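Local coordinates for alpha-glucosidase ([Eubacterium] rectale, PDB 6PNR), which is a family 31 glycoside hydrolase that works as a sulfoquinovosidase, probably cleaving the alpha-glycosidic bond of sulfoquinovosides, at residues Ile47-Thr52 with Ile99-Phe104; Glu119-Phe124 with Val140-Thr145; Asn125-Asn130 with Ser196-Gln201. All blocks are in the same frame, centred on the assembly; numbering follows the deposited sequence.

Contact 1: Ile47-Thr52 with Ile99-Phe104; sequences ITDYVT and INRFWF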
loop_
_atom_site.group_PDB
_atom_site.type_symbol
_atom_site.label_atom_id
_atom_site.label_comp_id
_atom_site.label_asym_id
_atom_site.label_seq_id
_atom_site.Cartn_x
_atom_site.Cartn_y
_atom_site.Cartn_z
ATOM N N ILE A 47 9.318 1.958 4.644
ATOM C CA ILE A 47 9.794 1.192 5.787
ATOM C C ILE A 47 8.835 0.033 6.040
ATOM O O ILE A 47 7.624 0.237 6.190
ATOM C CB ILE A 47 9.928 2.081 7.037
ATOM C CG1 ILE A 47 11.074 3.084 6.838
ATOM C CG2 ILE A 47 10.163 1.228 8.287
ATOM C CD1 ILE A 47 11.233 4.057 7.973
ATOM N N THR A 48 9.376 -1.180 6.078
ATOM C CA THR A 48 8.639 -2.357 6.508
ATOM C C THR A 48 9.446 -3.068 7.585
ATOM O O THR A 48 10.649 -2.849 7.731
ATOM C CB THR A 48 8.363 -3.316 5.348
ATOM O OG1 THR A 48 9.610 -3.698 4.756
ATOM C CG2 THR A 48 7.483 -2.653 4.299
ATOM N N ASP A 49 8.770 -3.936 8.335
ATOM C CA ASP A 49 9.388 -4.671 9.426
ATOM C C ASP A 49 8.994 -6.137 9.321
ATOM O O ASP A 49 7.869 -6.462 8.929
ATOM C CB ASP A 49 8.948 -4.086 10.789
ATOM C CG ASP A 49 9.833 -4.532 11.956
ATOM O OD1 ASP A 49 11.007 -4.918 11.726
ATOM O OD2 ASP A 49 9.337 -4.490 13.111
ATOM N N TYR A 50 9.922 -7.020 9.676
ATOM C CA TYR A 50 9.660 -8.454 9.769
ATOM C C TYR A 50 9.825 -8.854 11.233
ATOM O O TYR A 50 10.950 -8.969 11.723
ATOM C CB TYR A 50 10.598 -9.235 8.865
ATOM C CG TYR A 50 10.464 -10.734 8.999
ATOM C CD1 TYR A 50 9.214 -11.337 9.105
ATOM C CD2 TYR A 50 11.589 -11.551 8.983
ATOM C CE1 TYR A 50 9.091 -12.722 9.213
ATOM C CE2 TYR A 50 11.479 -12.929 9.086
ATOM C CZ TYR A 50 10.232 -13.512 9.204
ATOM O OH TYR A 50 10.139 -14.893 9.303
ATOM N N VAL A 51 8.708 -9.047 11.930
ATOM C CA VAL A 51 8.721 -9.381 13.349
ATOM C C VAL A 51 8.776 -10.897 13.479
ATOM O O VAL A 51 7.879 -11.600 13.004
ATOM C CB VAL A 51 7.497 -8.807 14.077
ATOM C CG1 VAL A 51 7.494 -9.239 15.556
ATOM C CG2 VAL A 51 7.492 -7.270 13.993
ATOM N N THR A 52 9.842 -11.405 14.102
ATOM C CA THR A 52 9.953 -12.830 14.385
ATOM C C THR A 52 9.554 -13.190 15.812
ATOM O O THR A 52 9.192 -14.347 16.061
ATOM C CB THR A 52 11.384 -13.320 14.121
ATOM O OG1 THR A 52 12.320 -12.418 14.727
ATOM C CG2 THR A 52 11.655 -13.392 12.636
ATOM N N ILE A 99 16.391 -8.039 22.532
ATOM C CA ILE A 99 15.180 -7.275 22.287
ATOM C C ILE A 99 15.524 -6.038 21.475
ATOM O O ILE A 99 16.423 -5.270 21.843
ATOM C CB ILE A 99 14.523 -6.893 23.620
ATOM C CG1 ILE A 99 14.074 -8.147 24.365
ATOM C CG2 ILE A 99 13.358 -5.933 23.410
ATOM C CD1 ILE A 99 13.550 -7.853 25.740
ATOM N N ASN A 100 14.823 -5.847 20.350
ATOM C CA ASN A 100 14.886 -4.576 19.638
ATOM C C ASN A 100 13.503 -4.044 19.273
ATOM O O ASN A 100 13.407 -3.108 18.474
ATOM C CB ASN A 100 15.774 -4.677 18.388
ATOM C CG ASN A 100 15.235 -5.641 17.332
ATOM O OD1 ASN A 100 14.158 -6.210 17.462
ATOM N ND2 ASN A 100 15.999 -5.813 16.270
ATOM N N ARG A 101 12.437 -4.596 19.858
ATOM C CA ARG A 101 11.081 -4.104 19.654
ATOM C C ARG A 101 10.389 -4.035 21.002
ATOM O O ARG A 101 10.435 -4.994 21.782
ATOM C CB ARG A 101 10.277 -4.995 18.696
ATOM C CG ARG A 101 10.838 -5.099 17.263
ATOM C CD ARG A 101 10.777 -3.781 16.499
ATOM N NE ARG A 101 11.276 -3.900 15.118
ATOM C CZ ARG A 101 12.496 -3.536 14.728
ATOM N NH1 ARG A 101 13.351 -3.023 15.611
ATOM N NH2 ARG A 101 12.863 -3.672 13.461
ATOM N N PHE A 102 9.720 -2.911 21.249
ATOM C CA PHE A 102 9.151 -2.583 22.549
ATOM C C PHE A 102 7.763 -2.001 22.315
ATOM O O PHE A 102 7.624 -0.984 21.628
ATOM C CB PHE A 102 10.073 -1.585 23.272
ATOM C CG PHE A 102 9.657 -1.229 24.669
ATOM C CD1 PHE A 102 10.113 -1.967 25.747
ATOM C CD2 PHE A 102 8.850 -0.125 24.909
ATOM C CE1 PHE A 102 9.747 -1.626 27.036
ATOM C CE2 PHE A 102 8.483 0.231 26.198
ATOM C CZ PHE A 102 8.935 -0.520 27.267
ATOM N N TRP A 103 6.735 -2.650 22.849
ATOM C CA TRP A 103 5.366 -2.166 22.744
ATOM C C TRP A 103 4.855 -1.820 24.138
ATOM O O TRP A 103 4.795 -2.689 25.015
ATOM C CB TRP A 103 4.451 -3.204 22.094
ATOM C CG TRP A 103 4.682 -3.503 20.634
ATOM C CD1 TRP A 103 4.052 -2.919 19.563
ATOM C CD2 TRP A 103 5.549 -4.499 20.090
ATOM N NE1 TRP A 103 4.492 -3.482 18.393
ATOM C CE2 TRP A 103 5.405 -4.461 18.689
ATOM C CE3 TRP A 103 6.433 -5.428 20.652
ATOM C CZ2 TRP A 103 6.119 -5.306 17.842
ATOM C CZ3 TRP A 103 7.131 -6.268 19.817
ATOM C CH2 TRP A 103 6.972 -6.201 18.420
ATOM N N PHE A 104 4.487 -0.558 24.335
ATOM C CA PHE A 104 4.006 -0.053 25.613
ATOM C C PHE A 104 2.535 0.303 25.464
ATOM O O PHE A 104 2.163 1.056 24.553
ATOM C CB PHE A 104 4.815 1.177 26.055
ATOM C CG PHE A 104 4.457 1.685 27.428
ATOM C CD1 PHE A 104 5.046 1.144 28.554
ATOM C CD2 PHE A 104 3.527 2.700 27.585
ATOM C CE1 PHE A 104 4.714 1.598 29.823
ATOM C CE2 PHE A 104 3.188 3.167 28.850
ATOM C CZ PHE A 104 3.788 2.616 29.969
#
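A side-on salt bridge between Asp49 and Arg101 reaches across one face of the six-stranded antiparallel sheet in the N-terminal part of the enzyme, where strands 44-56 and 101-107 are not neighbours but flank strand 29-41. Arg101 grips the carboxylate with two nitrogens, one to each oxygen: NH2 of Arg101 gives a nearly straight bond to OD1 of Asp49 (2.8 Å, 172° at the hydrogen), and NE of Arg101 meets OD2 of Asp49 at 2.9 Å. Both oxygens lie in or near the guanidinium plane, yet the two flat groups are turned 43° against each other, so that OD1 is approached from above the carboxylate plane while OD2 is met on its syn side but also somewhat out of the plane. Asp49 carries CG anti to its own nitrogen (chi1 -164°), which brings the carboxylate up to the arginine coming from the opposite direction. The Arg101 chain is bent at chi2, and its remaining nitrogen, NH1, folds back to donate to the carbonyl O of Asn100 at 2.9 Å. That carbonyl belongs to a classic beta bulge, in which Asn100 and Arg101 together face Gly32 of the intervening strand. Farther along, CG1 of Val51 touches CH2 of Trp103 at 4.2 Å, obliquely to the indole, a light apolar contact beside the ion pair. Arg101 has a second acid in Glu36, which also takes NH2, and its cation packs on Trp203. With each of its three nitrogens engaged, the guanidinium is fixed in rotation as well as in place. The two carboxylates around this buried arginine probably keep it charged, and its pairing with Asp49 ties the outermost strand 44-56 to strand 101-107, two places in, by side chains.

Contact 2: Glu119-Phe124 with Val140-Thr145; sequences EQMSYF and VGRDKT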
loop_
_atom_site.group_PDB
_atom_site.type_symbol
_atom_site.label_atom_id
_atom_site.label_comp_id
_atom_site.label_asym_id
_atom_site.label_seq_id
_atom_site.Cartn_x
_atom_site.Cartn_y
_atom_site.Cartn_z
ATOM N N GLU A 119 4.106 17.558 14.232
ATOM C CA GLU A 119 3.286 18.359 13.334
ATOM C C GLU A 119 2.594 17.398 12.373
ATOM O O GLU A 119 3.251 16.780 11.529
ATOM C CB GLU A 119 4.141 19.383 12.585
ATOM C CG GLU A 119 3.383 20.210 11.551
ATOM C CD GLU A 119 4.312 20.959 10.608
ATOM O OE1 GLU A 119 5.271 20.333 10.099
ATOM O OE2 GLU A 119 4.092 22.174 10.384
ATOM N N GLN A 120 1.276 17.269 12.501
ATOM C CA GLN A 120 0.480 16.362 11.686
ATOM C C GLN A 120 -0.313 17.178 10.673
ATOM O O GLN A 120 -0.956 18.169 11.044
ATOM C CB GLN A 120 -0.450 15.530 12.571
ATOM C CG GLN A 120 0.298 14.501 13.418
ATOM C CD GLN A 120 0.965 13.403 12.576
ATOM O OE1 GLN A 120 0.503 13.075 11.476
ATOM N NE2 GLN A 120 2.053 12.830 13.098
ATOM N N MET A 121 -0.245 16.776 9.393
ATOM C CA MET A 121 -0.819 17.552 8.296
ATOM C C MET A 121 -2.202 17.076 7.875
ATOM O O MET A 121 -2.935 17.839 7.235
ATOM C CB MET A 121 0.102 17.515 7.061
ATOM C CG MET A 121 1.602 17.780 7.340
ATOM S SD MET A 121 1.953 19.291 8.290
ATOM C CE MET A 121 1.388 20.550 7.153
ATOM N N SER A 122 -2.587 15.851 8.221
ATOM C CA SER A 122 -3.895 15.312 7.838
ATOM C C SER A 122 -4.869 15.192 9.002
ATOM O O SER A 122 -6.042 15.550 8.856
ATOM C CB SER A 122 -3.734 13.934 7.180
ATOM O OG SER A 122 -3.186 14.026 5.862
ATOM N N TYR A 123 -4.436 14.686 10.157
ATOM C CA TYR A 123 -5.356 14.448 11.265
ATOM C C TYR A 123 -4.781 15.030 12.543
ATOM O O TYR A 123 -3.655 14.697 12.937
ATOM C CB TYR A 123 -5.655 12.958 11.427
ATOM C CG TYR A 123 -6.224 12.387 10.155
ATOM C CD1 TYR A 123 -7.481 12.772 9.698
ATOM C CD2 TYR A 123 -5.489 11.498 9.388
ATOM C CE1 TYR A 123 -7.997 12.256 8.513
ATOM C CE2 TYR A 123 -5.988 10.984 8.207
ATOM C CZ TYR A 123 -7.235 11.373 7.768
ATOM O OH TYR A 123 -7.723 10.855 6.590
ATOM N N PHE A 124 -5.560 15.910 13.171
ATOM C CA PHE A 124 -5.202 16.498 14.455
ATOM C C PHE A 124 -5.531 15.526 15.585
ATOM O O PHE A 124 -4.644 15.091 16.323
ATOM C CB PHE A 124 -5.933 17.837 14.590
ATOM C CG PHE A 124 -5.669 18.578 15.872
ATOM C CD1 PHE A 124 -4.398 18.652 16.412
ATOM C CD2 PHE A 124 -6.706 19.257 16.506
ATOM C CE1 PHE A 124 -4.165 19.375 17.604
ATOM C CE2 PHE A 124 -6.482 19.979 17.694
ATOM C CZ PHE A 124 -5.213 20.026 18.238
ATOM N N VAL A 140 3.981 14.416 -1.654
ATOM C CA VAL A 140 3.330 15.352 -2.564
ATOM C C VAL A 140 1.942 14.813 -2.866
ATOM O O VAL A 140 1.805 13.750 -3.489
ATOM C CB VAL A 140 4.128 15.544 -3.862
ATOM C CG1 VAL A 140 3.399 16.528 -4.761
ATOM C CG2 VAL A 140 5.549 16.020 -3.553
ATOM N N GLY A 141 0.911 15.545 -2.436
ATOM C CA GLY A 141 -0.444 15.064 -2.633
ATOM C C GLY A 141 -0.982 14.368 -1.396
ATOM O O GLY A 141 -2.020 14.776 -0.856
ATOM N N ARG A 142 -0.296 13.303 -0.959
ATOM C CA ARG A 142 -0.556 12.657 0.334
ATOM C C ARG A 142 -1.951 12.046 0.394
ATOM O O ARG A 142 -2.508 11.849 1.482
ATOM C CB ARG A 142 -0.358 13.641 1.496
ATOM C CG ARG A 142 0.999 14.331 1.518
ATOM C CD ARG A 142 1.113 15.372 2.673
ATOM N NE ARG A 142 1.303 14.714 3.968
ATOM C CZ ARG A 142 0.339 14.580 4.869
ATOM N NH1 ARG A 142 -0.860 15.074 4.614
ATOM N NH2 ARG A 142 0.569 13.956 6.011
ATOM N N ASP A 143 -2.515 11.730 -0.776
ATOM C CA ASP A 143 -3.891 11.245 -0.869
ATOM C C ASP A 143 -3.956 10.307 -2.068
ATOM O O ASP A 143 -3.961 10.763 -3.214
ATOM C CB ASP A 143 -4.856 12.423 -0.995
ATOM C CG ASP A 143 -6.323 12.003 -1.198
ATOM O OD1 ASP A 143 -6.622 10.828 -1.503
ATOM O OD2 ASP A 143 -7.192 12.889 -1.087
ATOM N N LYS A 144 -4.040 8.998 -1.805
ATOM C CA LYS A 144 -3.936 8.009 -2.872
ATOM C C LYS A 144 -5.014 8.156 -3.943
ATOM O O LYS A 144 -4.857 7.568 -5.021
ATOM C CB LYS A 144 -3.989 6.590 -2.284
ATOM C CG LYS A 144 -5.343 6.244 -1.636
ATOM C CD LYS A 144 -5.432 4.772 -1.200
ATOM C CE LYS A 144 -4.382 4.427 -0.142
ATOM N NZ LYS A 144 -4.556 5.198 1.139
ATOM N N THR A 145 -6.085 8.916 -3.694
ATOM C CA THR A 145 -7.122 9.114 -4.702
ATOM C C THR A 145 -6.830 10.255 -5.684
ATOM O O THR A 145 -7.611 10.456 -6.613
ATOM C CB THR A 145 -8.492 9.369 -4.055
ATOM O OG1 THR A 145 -8.532 10.684 -3.483
ATOM C CG2 THR A 145 -8.811 8.312 -2.977
#
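One face of the Arg142 guanidinium is covered by CB of Met121, 3.4 Å above the plane and offset toward the rim, while OG of Ser122 stands at its edge. The methylene is nearest to NH1, at 3.6 Å from Met121 CB, and the two side chains cross at about a right angle; bends at chi2 and chi3 then carry the sulfur of Met121 off the cation. At the edge, NH1 of Arg142 donates to OG of Ser122 over 2.8 Å, with the hydroxyl tilted 21° from the guanidinium plane and the bond itself bent to 148°. The arginine chain runs straight through chi2 and turns at chi3 (76°), which swings its end broadside to Met121. Buried between two loops, the cation is satisfied mainly by backbone oxygens: NE reaches Pro138 O, NH1 also reaches His466 O, and NH2 reaches Asn164 O. Ser122 OG is hydrogen-bonded in turn to ND1 of His466, joining both loops to the segment that precedes helix 469-481. A leucine in place of Arg142 would probably leave Ser122 and these buried carbonyls without their donor and let the two loops shift against each other. The side chain of Met121 is about 13 Å from the bound inhibitor, so this is loop packing at some distance from the pocket, where neutral oxygens meet the buried positive charge and probably stabilise it, with no carboxylate among the partners named.

Contact 3: Asn125-Asn130 with Ser196-Gln201; sequences NLRGRN and SFHELQ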
loop_
_atom_site.group_PDB
_atom_site.type_symbol
_atom_site.label_atom_id
_atom_site.label_comp_id
_atom_site.label_asym_id
_atom_site.label_seq_id
_atom_site.Cartn_x
_atom_site.Cartn_y
_atom_site.Cartn_z
ATOM N N ASN A 125 -6.800 15.138 15.709
ATOM C CA ASN A 125 -7.154 14.018 16.576
ATOM C C ASN A 125 -6.605 12.728 15.981
ATOM O O ASN A 125 -6.988 12.326 14.872
ATOM C CB ASN A 125 -8.668 13.934 16.752
ATOM C CG ASN A 125 -9.102 12.699 17.523
ATOM O OD1 ASN A 125 -8.319 12.108 18.270
ATOM N ND2 ASN A 125 -10.369 12.305 17.347
ATOM N N LEU A 126 -5.692 12.094 16.712
ATOM C CA LEU A 126 -5.019 10.884 16.279
ATOM C C LEU A 126 -5.856 9.622 16.459
ATOM O O LEU A 126 -5.472 8.573 15.924
ATOM C CB LEU A 126 -3.705 10.712 17.053
ATOM C CG LEU A 126 -2.833 11.965 17.139
ATOM C CD1 LEU A 126 -1.656 11.700 18.059
ATOM C CD2 LEU A 126 -2.359 12.385 15.748
ATOM N N ARG A 127 -6.959 9.687 17.207
ATOM C CA ARG A 127 -7.687 8.469 17.555
ATOM C C ARG A 127 -8.188 7.760 16.303
ATOM O O ARG A 127 -8.655 8.396 15.355
ATOM C CB ARG A 127 -8.866 8.791 18.478
ATOM C CG ARG A 127 -9.256 7.612 19.377
ATOM C CD ARG A 127 -8.220 7.402 20.474
ATOM N NE ARG A 127 -8.291 6.079 21.096
ATOM C CZ ARG A 127 -9.209 5.715 21.990
ATOM N NH1 ARG A 127 -10.155 6.571 22.363
ATOM N NH2 ARG A 127 -9.179 4.490 22.510
ATOM N N GLY A 128 -8.064 6.427 16.297
ATOM C CA GLY A 128 -8.526 5.612 15.197
ATOM C C GLY A 128 -7.492 5.309 14.130
ATOM O O GLY A 128 -7.791 4.540 13.211
ATOM N N ARG A 129 -6.286 5.875 14.221
ATOM C CA ARG A 129 -5.236 5.614 13.241
ATOM C C ARG A 129 -3.912 5.378 13.952
ATOM O O ARG A 129 -3.795 5.542 15.170
ATOM C CB ARG A 129 -5.110 6.771 12.236
ATOM C CG ARG A 129 -6.321 6.913 11.308
ATOM C CD ARG A 129 -6.237 8.156 10.429
ATOM N NE ARG A 129 -7.416 8.289 9.573
ATOM C CZ ARG A 129 -8.493 8.999 9.896
ATOM N NH1 ARG A 129 -8.545 9.643 11.056
ATOM N NH2 ARG A 129 -9.526 9.054 9.065
ATOM N N ASN A 130 -2.899 4.983 13.180
ATOM C CA ASN A 130 -1.547 4.857 13.704
ATOM C C ASN A 130 -0.617 5.831 12.990
ATOM O O ASN A 130 -0.815 6.172 11.813
ATOM C CB ASN A 130 -1.015 3.421 13.576
ATOM C CG ASN A 130 -0.864 2.975 12.136
ATOM O OD1 ASN A 130 -1.845 2.877 11.393
ATOM N ND2 ASN A 130 0.365 2.670 11.742
ATOM N N SER A 196 -9.684 0.238 23.787
ATOM C CA SER A 196 -9.377 0.126 25.209
ATOM C C SER A 196 -7.920 0.422 25.537
ATOM O O SER A 196 -7.534 0.327 26.709
ATOM C CB SER A 196 -9.762 -1.267 25.737
ATOM O OG SER A 196 -8.982 -2.293 25.146
ATOM N N PHE A 197 -7.105 0.783 24.548
ATOM C CA PHE A 197 -5.701 1.060 24.816
ATOM C C PHE A 197 -5.072 1.770 23.623
ATOM O O PHE A 197 -5.456 1.544 22.472
ATOM C CB PHE A 197 -4.911 -0.222 25.138
ATOM C CG PHE A 197 -4.912 -1.258 24.038
ATOM C CD1 PHE A 197 -3.933 -1.248 23.049
ATOM C CD2 PHE A 197 -5.865 -2.272 24.019
ATOM C CE1 PHE A 197 -3.927 -2.206 22.039
ATOM C CE2 PHE A 197 -5.863 -3.239 23.018
ATOM C CZ PHE A 197 -4.889 -3.209 22.025
ATOM N N HIS A 198 -4.121 2.645 23.924
ATOM C CA HIS A 198 -3.123 3.088 22.961
ATOM C C HIS A 198 -1.933 2.148 23.063
ATOM O O HIS A 198 -1.645 1.609 24.135
ATOM C CB HIS A 198 -2.661 4.524 23.233
ATOM C CG HIS A 198 -3.748 5.448 23.690
ATOM N ND1 HIS A 198 -4.958 5.557 23.044
ATOM C CD2 HIS A 198 -3.800 6.311 24.734
ATOM C CE1 HIS A 198 -5.709 6.448 23.666
ATOM N NE2 HIS A 198 -5.029 6.922 24.694
ATOM N N GLU A 199 -1.243 1.935 21.950
ATOM C CA GLU A 199 -0.051 1.097 21.971
ATOM C C GLU A 199 1.079 1.828 21.269
ATOM O O GLU A 199 0.944 2.218 20.102
ATOM C CB GLU A 199 -0.299 -0.273 21.327
ATOM C CG GLU A 199 0.937 -1.164 21.327
ATOM C CD GLU A 199 0.630 -2.625 20.980
ATOM O OE1 GLU A 199 0.609 -2.960 19.776
ATOM O OE2 GLU A 199 0.409 -3.434 21.915
ATOM N N LEU A 200 2.192 1.994 21.975
ATOM C CA LEU A 200 3.334 2.759 21.497
ATOM C C LEU A 200 4.446 1.775 21.157
ATOM O O LEU A 200 5.070 1.201 22.058
ATOM C CB LEU A 200 3.782 3.768 22.551
ATOM C CG LEU A 200 2.663 4.517 23.282
ATOM C CD1 LEU A 200 3.260 5.461 24.328
ATOM C CD2 LEU A 200 1.732 5.281 22.326
ATOM N N GLN A 201 4.664 1.550 19.863
ATOM C CA GLN A 201 5.723 0.662 19.391
ATOM C C GLN A 201 7.017 1.454 19.215
ATOM O O GLN A 201 7.022 2.497 18.557
ATOM C CB GLN A 201 5.333 -0.001 18.069
ATOM C CG GLN A 201 6.433 -0.894 17.503
ATOM C CD GLN A 201 6.114 -1.471 16.122
ATOM O OE1 GLN A 201 6.962 -2.112 15.495
ATOM N NE2 GLN A 201 4.896 -1.259 15.652
HETATM O O HOH W 1 -6.279 4.158 21.144
#
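Leu126 to Arg129 form a type II beta turn, which the backbone bond from N of Arg129 to O of Leu126 closes at 3.3 Å, and the extended strand that begins at Phe197 lies beside it with Arg127 and His198 closest, their CA atoms 8.9 Å apart. Gly128 takes the turn position whose backbone angles would press a CB against the preceding carbonyl. OD1 of Asn125 accepts from N of Arg127 at 3.0 Å, an Asx turn that overlaps the start of the beta turn. From there Arg127 sends its side chain, bent at chi2 (73°), across to the strand. The imidazole edge of His198 stands almost perpendicular to one face of its guanidinium, the planes 88° apart, with CE1 of His198 coming 3.7 Å from NE of Arg127. A water fills the angle between them. It accepts from NE of Arg127 at 2.8 Å, donates to the carbonyl O of Phe197 at 3.0 Å and lies 2.7 Å from ND1 of His198, in the plane of the imidazole. One water thus links the turn to both a side chain and the backbone of the strand. The guanidinium is held further by carbonyls: NH1 bonds to those of Asp109 and Glu112, and NH2 to those of Asn194 and Asp195. The second ring nitrogen, NE2 of His198, bonds to OE2 of Glu112, so the same residue meets both partners, by its carbonyl and by its carboxylate. Around the contact, strand 188-194 lies along the turn, its Phe192 packing on Leu126, while Val106 of strand 101-107 and Cys114 of strand 114-118 pack against His198.

Contacts 1 and 3 belong to the same six-stranded antiparallel sheet, their centres about 17 Å apart: strands 101-107 and 197-202 are neighbours in it, and O of Phe104 probably hydrogen-bonds N of Leu200 at 2.7 Å. Contact 2 lies deeper, about 14 Å from the chain's centre, and centre to centre about 17 Å from contact 3 and about 25 Å from contact 1. Contact 1 closes along the chain before the others open, whereas the segments of contacts 2 and 3 alternate. Residues 119-129 form one loop between strand 114-118, at the edge of the eight-stranded sheet, and strand 130-133, at the edge of the six-stranded sheet, so contacts 2 and 3 bear on the same connection. All three also reach the second subunit.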